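Local coordinates for surface-associated protein CshA (Streptococcus gordonii, PDB 5L2D) that is a cell-wall-anchored streptococcal adhesin that binds host fibronectin, represented here by its non-repetitive domain 2, at residues A137-I142 with V225-Y230; V159-G164 with E180-V185; G37-G42 with I142-E147. One frame throughout, in Å; residues are numbered along the deposited sequence.

In the fold
Contacts 1 and 3 hold the same element, strand 138-150, at successive stations and share Ile142; contact 1 joins it to the loop after helix 218-221, contact 3 to the loop before strand 44-50. Contact 2 joins strands 158-163 and 183-188, and it touches contact 3 where Val159 CG2 lies 4.0 Å from Val146 CG1. Centres of the three lie about 18 to 20 Å apart. All touching residues of contacts 1 and 3 are buried, whereas contact 2 reaches the surface at Val185. Chemistry differs accordingly: a weak polar bridge in contact 1, sulfur-aromatic and aliphatic packing in contact 2, purely apolar packing in contact 3. Each also meets the second subunit.

Contact 1 of 3, residues A137-I142 with V225-Y230; sequences AVNWGI and VDWSKY
Asn139 and Tyr230 bridge two backbones that do not pair: the closest CA atoms across the contact, Asn139 CA and Val225 CA, are 10.2 Å apart. Residues 138-142 are extended, at the start of strand 138-150. Segment 225-230 instead opens with an inverse gamma turn centred on Asp226, closed by a weak bond from Trp227 N to Val225 O, and then takes helical backbone angles from Trp227 to Tyr230. Side chains therefore span the gap. A chi1 of 178° swings the Asn139 amide away from its own backbone N and toward the loop, placing OD1 at the edge of the Tyr230 ring, near the ring plane. There Tyr230 OH lies 2.9 Å from Asn139 OD1, a weak hydrogen bond whose proton could go instead to Asn66 OD1, also weakly; Asn66 OD1 is in addition the acceptor for Asn139 ND2. The amide and ring planes are turned 58° apart. The three groups form a small polar cluster, with Asn139 and Tyr230 buried. Trp227 covers one face of Tyr230, its CE3 standing 4.0 Å above the centre of the phenol ring, while Phe65 meets Tyr230 edge-to-face and a hydrogen bond from NE1 to Asp222 O ties the indole down. Val225 CB lies 3.5 Å above the indole plane, toward the rim. Ala271 of the second subunit packs on Asn139, Trp227 and Tyr230, and residues 138-142 pair with a strand of that subunit, so loop 225-230 is packed by its side chains on a strand of an intersubunit antiparallel beta-sheet.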
loop_
_atom_site.group_PDB
_atom_site.type_symbol
_atom_site.label_atom_id
_atom_site.label_comp_id
_atom_site.label_asym_id
_atom_site.label_seq_id
_atom_site.Cartn_x
_atom_site.Cartn_y
_atom_site.Cartn_z
ATOM N N ALA A 137 -0.611 -14.478 1.977
ATOM C CA ALA A 137 -1.749 -14.763 1.078
ATOM C C ALA A 137 -3.010 -13.976 1.418
ATOM O O ALA A 137 -4.106 -14.541 1.618
ATOM C CB ALA A 137 -2.038 -16.248 1.042
ATOM N N VAL A 138 -2.834 -12.655 1.432
ATOM C CA VAL A 138 -3.903 -11.709 1.750
ATOM C C VAL A 138 -4.003 -10.631 0.673
ATOM O O VAL A 138 -3.013 -10.220 0.081
ATOM C CB VAL A 138 -3.684 -11.050 3.118
ATOM C CG1 VAL A 138 -4.264 -11.906 4.221
ATOM C CG2 VAL A 138 -2.193 -10.837 3.354
ATOM N N ASN A 139 -5.235 -10.239 0.393
ATOM C CA ASN A 139 -5.546 -9.079 -0.398
ATOM C C ASN A 139 -6.076 -8.099 0.629
ATOM O O ASN A 139 -7.215 -8.257 1.121
ATOM C CB ASN A 139 -6.623 -9.413 -1.425
ATOM C CG ASN A 139 -7.016 -8.228 -2.256
ATOM O OD1 ASN A 139 -6.281 -7.218 -2.394
ATOM N ND2 ASN A 139 -8.192 -8.320 -2.810
ATOM N N TRP A 140 -5.243 -7.127 1.004
ATOM C CA TRP A 140 -5.672 -6.086 1.945
ATOM C C TRP A 140 -5.404 -4.688 1.423
ATOM O O TRP A 140 -4.932 -4.483 0.289
ATOM C CB TRP A 140 -5.062 -6.294 3.331
ATOM C CG TRP A 140 -3.565 -6.212 3.381
ATOM C CD1 TRP A 140 -2.688 -7.122 2.894
ATOM C CD2 TRP A 140 -2.772 -5.184 3.990
ATOM N NE1 TRP A 140 -1.393 -6.728 3.143
ATOM C CE2 TRP A 140 -1.418 -5.549 3.829
ATOM C CE3 TRP A 140 -3.076 -3.984 4.660
ATOM C CZ2 TRP A 140 -0.371 -4.767 4.296
ATOM C CZ3 TRP A 140 -2.028 -3.198 5.144
ATOM C CH2 TRP A 140 -0.692 -3.595 4.953
ATOM N N GLY A 141 -5.826 -3.736 2.239
ATOM C CA GLY A 141 -5.489 -2.334 2.059
ATOM C C GLY A 141 -5.849 -1.454 3.248
ATOM O O GLY A 141 -6.660 -1.821 4.095
ATOM N N ILE A 142 -5.211 -0.291 3.289
ATOM C CA ILE A 142 -5.386 0.664 4.355
ATOM C C ILE A 142 -5.363 2.135 3.822
ATOM O O ILE A 142 -4.628 2.463 2.890
ATOM C CB ILE A 142 -4.316 0.420 5.443
ATOM C CG1 ILE A 142 -4.707 1.078 6.759
ATOM C CG2 ILE A 142 -2.976 0.990 5.026
ATOM C CD1 ILE A 142 -3.715 0.823 7.883
ATOM N N VAL A 225 -11.325 -11.749 -9.131
ATOM C CA VAL A 225 -10.687 -10.461 -9.137
ATOM C C VAL A 225 -9.796 -10.348 -10.354
ATOM O O VAL A 225 -9.081 -11.258 -10.680
ATOM C CB VAL A 225 -9.826 -10.337 -7.895
ATOM C CG1 VAL A 225 -9.142 -8.996 -7.844
ATOM C CG2 VAL A 225 -10.665 -10.568 -6.664
ATOM N N ASP A 226 -9.830 -9.229 -11.039
ATOM C CA ASP A 226 -9.013 -9.067 -12.221
ATOM C C ASP A 226 -7.648 -8.557 -11.871
ATOM O O ASP A 226 -7.405 -7.381 -11.882
ATOM C CB ASP A 226 -9.676 -8.116 -13.187
ATOM C CG ASP A 226 -9.002 -8.097 -14.510
ATOM O OD1 ASP A 226 -7.817 -8.437 -14.574
ATOM O OD2 ASP A 226 -9.652 -7.745 -15.498
ATOM N N TRP A 227 -6.749 -9.466 -11.572
ATOM C CA TRP A 227 -5.374 -9.096 -11.197
ATOM C C TRP A 227 -4.608 -8.399 -12.313
ATOM O O TRP A 227 -3.622 -7.708 -12.069
ATOM C CB TRP A 227 -4.621 -10.320 -10.721
ATOM C CG TRP A 227 -5.474 -11.170 -9.807
ATOM C CD1 TRP A 227 -6.206 -12.261 -10.158
ATOM C CD2 TRP A 227 -5.691 -10.980 -8.395
ATOM N NE1 TRP A 227 -6.864 -12.777 -9.049
ATOM C CE2 TRP A 227 -6.558 -12.009 -7.960
ATOM C CE3 TRP A 227 -5.234 -10.047 -7.460
ATOM C CZ2 TRP A 227 -6.984 -12.119 -6.649
ATOM C CZ3 TRP A 227 -5.638 -10.169 -6.168
ATOM C CH2 TRP A 227 -6.519 -11.196 -5.765
ATOM N N SER A 228 -5.058 -8.566 -13.548
ATOM C CA SER A 228 -4.470 -7.810 -14.626
ATOM C C SER A 228 -4.629 -6.317 -14.343
ATOM O O SER A 228 -3.824 -5.492 -14.768
ATOM C CB SER A 228 -5.119 -8.185 -15.968
ATOM O OG SER A 228 -6.342 -7.496 -16.207
ATOM N N LYS A 229 -5.686 -5.968 -13.632
ATOM C CA LYS A 229 -5.979 -4.568 -13.413
ATOM C C LYS A 229 -5.349 -4.011 -12.156
ATOM O O LYS A 229 -5.438 -2.811 -11.956
ATOM C CB LYS A 229 -7.480 -4.341 -13.346
ATOM C CG LYS A 229 -8.233 -4.759 -14.586
ATOM C CD LYS A 229 -7.862 -3.895 -15.772
ATOM C CE LYS A 229 -8.649 -4.403 -16.958
ATOM N NZ LYS A 229 -8.426 -3.530 -18.131
ATOM N N TYR A 230 -4.754 -4.867 -11.311
ATOM C CA TYR A 230 -3.808 -4.431 -10.264
ATOM C C TYR A 230 -2.496 -3.864 -10.846
ATOM O O TYR A 230 -1.838 -2.991 -10.233
ATOM C CB TYR A 230 -3.519 -5.559 -9.294
ATOM C CG TYR A 230 -4.567 -5.815 -8.205
ATOM C CD1 TYR A 230 -5.879 -6.083 -8.488
ATOM C CD2 TYR A 230 -4.197 -5.827 -6.879
ATOM C CE1 TYR A 230 -6.818 -6.322 -7.466
ATOM C CE2 TYR A 230 -5.106 -6.056 -5.856
ATOM C CZ TYR A 230 -6.418 -6.310 -6.138
ATOM O OH TYR A 230 -7.263 -6.561 -5.054
#

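Contact 2 of 3, residues V159-G164 with E180-V185; sequences VVMADG and EGWEYV
Met161 and Trp182 form a Met-aromatic contact between two strand regions, 158-163 and 183-188, which share no hydrogen bonds across these segments. The backbones stay apart, with Val160 CA and Val185 CA the nearest pair at 8.5 Å. Residues of both segments instead enter antiparallel beta ladders with the second subunit, so the antiparallel sheet continues from one chain into the other. The Met161 side chain can be followed outward. Its CB points toward the other segment but is still 4.5 Å from Trp182 CH2. Because chi1 is -70°, CG lies beside the backbone N and anti to the carbonyl carbon; it comes to 4.3 Å from Trp182 CH2. An extended chi2 of 176° then carries the sulfur to the indole, where Met161 SD is 3.6 Å from Trp182 CH2. The approach is oblique: SD is 4.9 Å from the centroid of the six-membered ring and 73° off its normal, so it is not seated over the ring centre. The bend at chi3 turns the methyl aside, leaving Met161 CE 5.3 Å from Trp182 CH2, so sulfur carries the contact. At the far side of the indole, Trp182 NE1 makes weak hydrogen bonds to Phe175 O and Gln243 O, which help fix its rotation. Phe175 also packs against Met161, linking this pair to strand 172-177, and Met259 of the second subunit touches both Trp182 and Val160. One residue before Met161, Val160 CG1 sits 4.2 Å from Val185 CG2.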
loop_
_atom_site.group_PDB
_atom_site.type_symbol
_atom_site.label_atom_id
_atom_site.label_comp_id
_atom_site.label_asym_id
_atom_site.label_seq_id
_atom_site.Cartn_x
_atom_site.Cartn_y
_atom_site.Cartn_z
ATOM N N VAL A 159 4.453 13.671 2.107
ATOM C CA VAL A 159 4.555 12.310 2.553
ATOM C C VAL A 159 5.332 11.443 1.592
ATOM O O VAL A 159 5.083 11.512 0.397
ATOM C CB VAL A 159 3.178 11.708 2.616
ATOM C CG1 VAL A 159 3.275 10.231 2.867
ATOM C CG2 VAL A 159 2.396 12.377 3.716
ATOM N N VAL A 160 6.235 10.604 2.121
ATOM C CA VAL A 160 6.973 9.618 1.310
ATOM C C VAL A 160 6.566 8.235 1.709
ATOM O O VAL A 160 6.217 8.006 2.848
ATOM C CB VAL A 160 8.464 9.698 1.512
ATOM C CG1 VAL A 160 9.030 10.875 0.756
ATOM C CG2 VAL A 160 8.808 9.807 2.990
ATOM N N MET A 161 6.581 7.315 0.763
ATOM C CA MET A 161 6.203 5.931 1.015
ATOM C C MET A 161 7.083 4.966 0.262
ATOM O O MET A 161 7.653 5.319 -0.759
ATOM C CB MET A 161 4.779 5.696 0.583
ATOM C CG MET A 161 3.758 6.393 1.460
ATOM S SD MET A 161 2.079 6.178 0.822
ATOM C CE MET A 161 1.422 4.909 1.877
ATOM N N ALA A 162 7.173 3.744 0.759
ATOM C CA ALA A 162 7.959 2.682 0.101
ATOM C C ALA A 162 7.555 1.317 0.619
ATOM O O ALA A 162 7.118 1.191 1.761
ATOM C CB ALA A 162 9.445 2.903 0.337
ATOM N N ASP A 163 7.705 0.289 -0.213
ATOM C CA ASP A 163 7.497 -1.105 0.240
ATOM C C ASP A 163 8.801 -1.625 0.843
ATOM O O ASP A 163 9.843 -1.595 0.170
ATOM C CB ASP A 163 7.043 -2.008 -0.911
ATOM C CG ASP A 163 6.595 -3.397 -0.432
ATOM O OD1 ASP A 163 6.855 -3.749 0.744
ATOM O OD2 ASP A 163 5.978 -4.141 -1.237
ATOM N N GLY A 164 8.748 -2.053 2.111
ATOM C CA GLY A 164 9.924 -2.598 2.824
ATOM C C GLY A 164 10.368 -3.955 2.278
ATOM O O GLY A 164 11.522 -4.110 1.846
ATOM N N GLU A 180 -0.657 15.960 -4.574
ATOM C CA GLU A 180 0.071 16.087 -5.853
ATOM C C GLU A 180 0.608 14.750 -6.285
ATOM O O GLU A 180 0.829 13.856 -5.468
ATOM C CB GLU A 180 1.189 17.133 -5.763
ATOM C CG GLU A 180 0.618 18.532 -5.495
ATOM C CD GLU A 180 1.645 19.661 -5.392
ATOM O OE1 GLU A 180 2.608 19.710 -6.198
ATOM O OE2 GLU A 180 1.470 20.534 -4.508
ATOM N N GLY A 181 0.784 14.608 -7.584
ATOM C CA GLY A 181 1.243 13.347 -8.188
ATOM C C GLY A 181 2.598 12.865 -7.677
ATOM O O GLY A 181 3.460 13.648 -7.216
ATOM N N TRP A 182 2.779 11.553 -7.732
ATOM C CA TRP A 182 3.950 10.963 -7.101
ATOM C C TRP A 182 5.268 11.403 -7.788
ATOM O O TRP A 182 5.362 11.369 -8.990
ATOM C CB TRP A 182 3.820 9.456 -7.136
ATOM C CG TRP A 182 2.787 8.854 -6.262
ATOM C CD1 TRP A 182 1.671 8.229 -6.657
ATOM C CD2 TRP A 182 2.832 8.738 -4.847
ATOM N NE1 TRP A 182 0.996 7.731 -5.576
ATOM C CE2 TRP A 182 1.692 8.043 -4.450
ATOM C CE3 TRP A 182 3.720 9.185 -3.875
ATOM C CZ2 TRP A 182 1.395 7.787 -3.126
ATOM C CZ3 TRP A 182 3.441 8.921 -2.558
ATOM C CH2 TRP A 182 2.295 8.221 -2.188
ATOM N N GLU A 183 6.259 11.834 -7.022
ATOM C CA GLU A 183 7.619 12.043 -7.557
ATOM C C GLU A 183 8.624 11.069 -6.905
ATOM O O GLU A 183 8.463 10.645 -5.763
ATOM C CB GLU A 183 8.073 13.494 -7.425
ATOM C CG GLU A 183 7.282 14.281 -6.395
ATOM C CD GLU A 183 7.579 15.769 -6.377
ATOM O OE1 GLU A 183 6.730 16.507 -5.809
ATOM O OE2 GLU A 183 8.637 16.185 -6.913
ATOM N N TYR A 184 9.623 10.666 -7.680
ATOM C CA TYR A 184 10.616 9.696 -7.224
ATOM C C TYR A 184 11.603 10.536 -6.477
ATOM O O TYR A 184 12.000 11.544 -6.961
ATOM C CB TYR A 184 11.277 8.988 -8.418
ATOM C CG TYR A 184 12.367 8.026 -8.024
ATOM C CD1 TYR A 184 12.059 6.742 -7.581
ATOM C CD2 TYR A 184 13.712 8.395 -8.069
ATOM C CE1 TYR A 184 13.055 5.853 -7.194
ATOM C CE2 TYR A 184 14.713 7.505 -7.688
ATOM C CZ TYR A 184 14.379 6.237 -7.248
ATOM O OH TYR A 184 15.359 5.340 -6.859
ATOM N N VAL A 185 11.994 10.165 -5.288
ATOM C CA VAL A 185 12.982 10.990 -4.610
ATOM C C VAL A 185 14.275 10.268 -4.280
ATOM O O VAL A 185 15.088 10.790 -3.553
ATOM C CB VAL A 185 12.411 11.599 -3.330
ATOM C CG1 VAL A 185 11.599 12.827 -3.685
ATOM C CG2 VAL A 185 11.573 10.580 -2.587
#

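Contact 3 of 3, residues G37-G42 with I142-E147; sequences GGFKVG and IKFKVE
Phe39 and Phe144 have almost the same first torsion, chi1 -72° and -74°, which puts each ring beside its own backbone N and lets the two rims meet. Ile142 reaches the same place by a different route: CG1 is anti to the backbone N and chi2 is extended too, giving a fully stretched chain. Across the contact, Phe39 CE2 is 4.3 Å from Phe144 CZ, each of these atoms lying near the plane of the other ring. The ring planes are nearly perpendicular, yet rim meets rim, so this is not a T-shaped stack. Ile142 CD1 approaches Phe39 CD2 obliquely, also at 4.3 Å. In the fold, the contact packs the loop before strand 44-50 against strand 138-150 of the antiparallel beta-sheet. Val106 touches Phe39 and Ile142, Ile131 touches both phenylalanines, and Phe268 and Met280 of the second subunit pack on Ile142 and Phe144 respectively. Polar groups of the strand are engaged away from this apolar cluster. Lys143 NZ forms a salt bridge with Glu61, and Lys145 NZ forms one with Glu147 OE2 at 2.8 Å, approaching from above the carboxylate, 71° out of its plane.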
loop_
_atom_site.group_PDB
_atom_site.type_symbol
_atom_site.label_atom_id
_atom_site.label_comp_id
_atom_site.label_asym_id
_atom_site.label_seq_id
_atom_site.Cartn_x
_atom_site.Cartn_y
_atom_site.Cartn_z
ATOM N N GLY A 37 -3.696 -5.144 19.546
ATOM C CA GLY A 37 -2.599 -4.175 19.465
ATOM C C GLY A 37 -2.288 -3.655 18.062
ATOM O O GLY A 37 -1.294 -2.953 17.852
ATOM N N GLY A 38 -3.131 -3.995 17.099
ATOM C CA GLY A 38 -2.948 -3.527 15.744
ATOM C C GLY A 38 -3.867 -2.367 15.417
ATOM O O GLY A 38 -4.404 -1.705 16.299
ATOM N N PHE A 39 -4.062 -2.149 14.126
ATOM C CA PHE A 39 -4.680 -0.933 13.616
ATOM C C PHE A 39 -6.100 -1.211 13.233
ATOM O O PHE A 39 -6.395 -2.230 12.635
ATOM C CB PHE A 39 -3.942 -0.455 12.368
ATOM C CG PHE A 39 -2.574 0.121 12.632
ATOM C CD1 PHE A 39 -1.789 -0.308 13.693
ATOM C CD2 PHE A 39 -2.057 1.066 11.789
ATOM C CE1 PHE A 39 -0.532 0.224 13.920
ATOM C CE2 PHE A 39 -0.804 1.594 12.003
ATOM C CZ PHE A 39 -0.038 1.178 13.071
ATOM N N LYS A 40 -6.978 -0.291 13.576
ATOM C CA LYS A 40 -8.367 -0.356 13.156
ATOM C C LYS A 40 -8.745 1.022 12.725
ATOM O O LYS A 40 -7.925 1.965 12.813
ATOM C CB LYS A 40 -9.287 -0.799 14.303
ATOM C CG LYS A 40 -9.247 0.080 15.550
ATOM C CD LYS A 40 -10.146 -0.472 16.655
ATOM C CE LYS A 40 -9.712 -0.044 18.060
ATOM N NZ LYS A 40 -9.973 1.389 18.285
ATOM N N VAL A 41 -9.985 1.158 12.268
ATOM C CA VAL A 41 -10.429 2.464 11.868
ATOM C C VAL A 41 -10.513 3.242 13.158
ATOM O O VAL A 41 -11.129 2.776 14.125
ATOM C CB VAL A 41 -11.808 2.459 11.192
ATOM C CG1 VAL A 41 -12.147 3.863 10.710
ATOM C CG2 VAL A 41 -11.837 1.494 10.016
ATOM N N GLY A 42 -9.847 4.397 13.180
ATOM C CA GLY A 42 -9.948 5.324 14.282
ATOM C C GLY A 42 -8.665 5.379 15.052
ATOM O O GLY A 42 -8.431 6.355 15.790
ATOM N N ILE A 142 -5.211 -0.291 3.289
ATOM C CA ILE A 142 -5.386 0.664 4.355
ATOM C C ILE A 142 -5.363 2.135 3.822
ATOM O O ILE A 142 -4.628 2.463 2.890
ATOM C CB ILE A 142 -4.316 0.420 5.443
ATOM C CG1 ILE A 142 -4.707 1.078 6.759
ATOM C CG2 ILE A 142 -2.976 0.990 5.026
ATOM C CD1 ILE A 142 -3.715 0.823 7.883
ATOM N N LYS A 143 -6.189 3.005 4.406
ATOM C CA LYS A 143 -6.106 4.434 4.126
ATOM C C LYS A 143 -5.935 5.205 5.397
ATOM O O LYS A 143 -6.555 4.911 6.437
ATOM C CB LYS A 143 -7.360 4.970 3.425
ATOM C CG LYS A 143 -7.446 4.642 1.946
ATOM C CD LYS A 143 -7.907 5.835 1.113
ATOM C CE LYS A 143 -9.412 6.035 1.193
ATOM N NZ LYS A 143 -10.220 4.790 1.058
ATOM N N PHE A 144 -5.131 6.243 5.272
ATOM C CA PHE A 144 -4.877 7.150 6.348
ATOM C C PHE A 144 -5.313 8.566 6.025
ATOM O O PHE A 144 -5.092 9.035 4.911
ATOM C CB PHE A 144 -3.386 7.219 6.573
ATOM C CG PHE A 144 -2.823 6.030 7.229
ATOM C CD1 PHE A 144 -2.883 5.907 8.616
ATOM C CD2 PHE A 144 -2.222 5.040 6.480
ATOM C CE1 PHE A 144 -2.345 4.802 9.236
ATOM C CE2 PHE A 144 -1.693 3.926 7.091
ATOM C CZ PHE A 144 -1.756 3.806 8.468
ATOM N N LYS A 145 -5.854 9.254 7.034
ATOM C CA LYS A 145 -5.995 10.705 7.026
ATOM C C LYS A 145 -4.680 11.261 7.419
ATOM O O LYS A 145 -4.063 10.733 8.324
ATOM C CB LYS A 145 -6.997 11.100 8.091
ATOM C CG LYS A 145 -7.419 12.554 8.156
ATOM C CD LYS A 145 -8.853 12.642 8.678
ATOM C CE LYS A 145 -9.313 14.077 8.851
ATOM N NZ LYS A 145 -9.000 14.529 10.233
ATOM N N VAL A 146 -4.253 12.336 6.778
ATOM C CA VAL A 146 -2.950 12.953 7.063
ATOM C C VAL A 146 -3.091 14.437 7.414
ATOM O O VAL A 146 -3.673 15.225 6.656
ATOM C CB VAL A 146 -2.033 12.877 5.844
ATOM C CG1 VAL A 146 -0.634 13.352 6.198
ATOM C CG2 VAL A 146 -2.009 11.474 5.314
ATOM N N GLU A 147 -2.525 14.814 8.546
ATOM C CA GLU A 147 -2.606 16.173 9.027
ATOM C C GLU A 147 -1.257 16.559 9.555
ATOM O O GLU A 147 -0.468 15.718 10.021
ATOM C CB GLU A 147 -3.629 16.321 10.151
ATOM C CG GLU A 147 -4.979 15.644 9.919
ATOM C CD GLU A 147 -5.944 15.853 11.094
ATOM O OE1 GLU A 147 -5.628 15.447 12.236
ATOM O OE2 GLU A 147 -7.030 16.435 10.886
#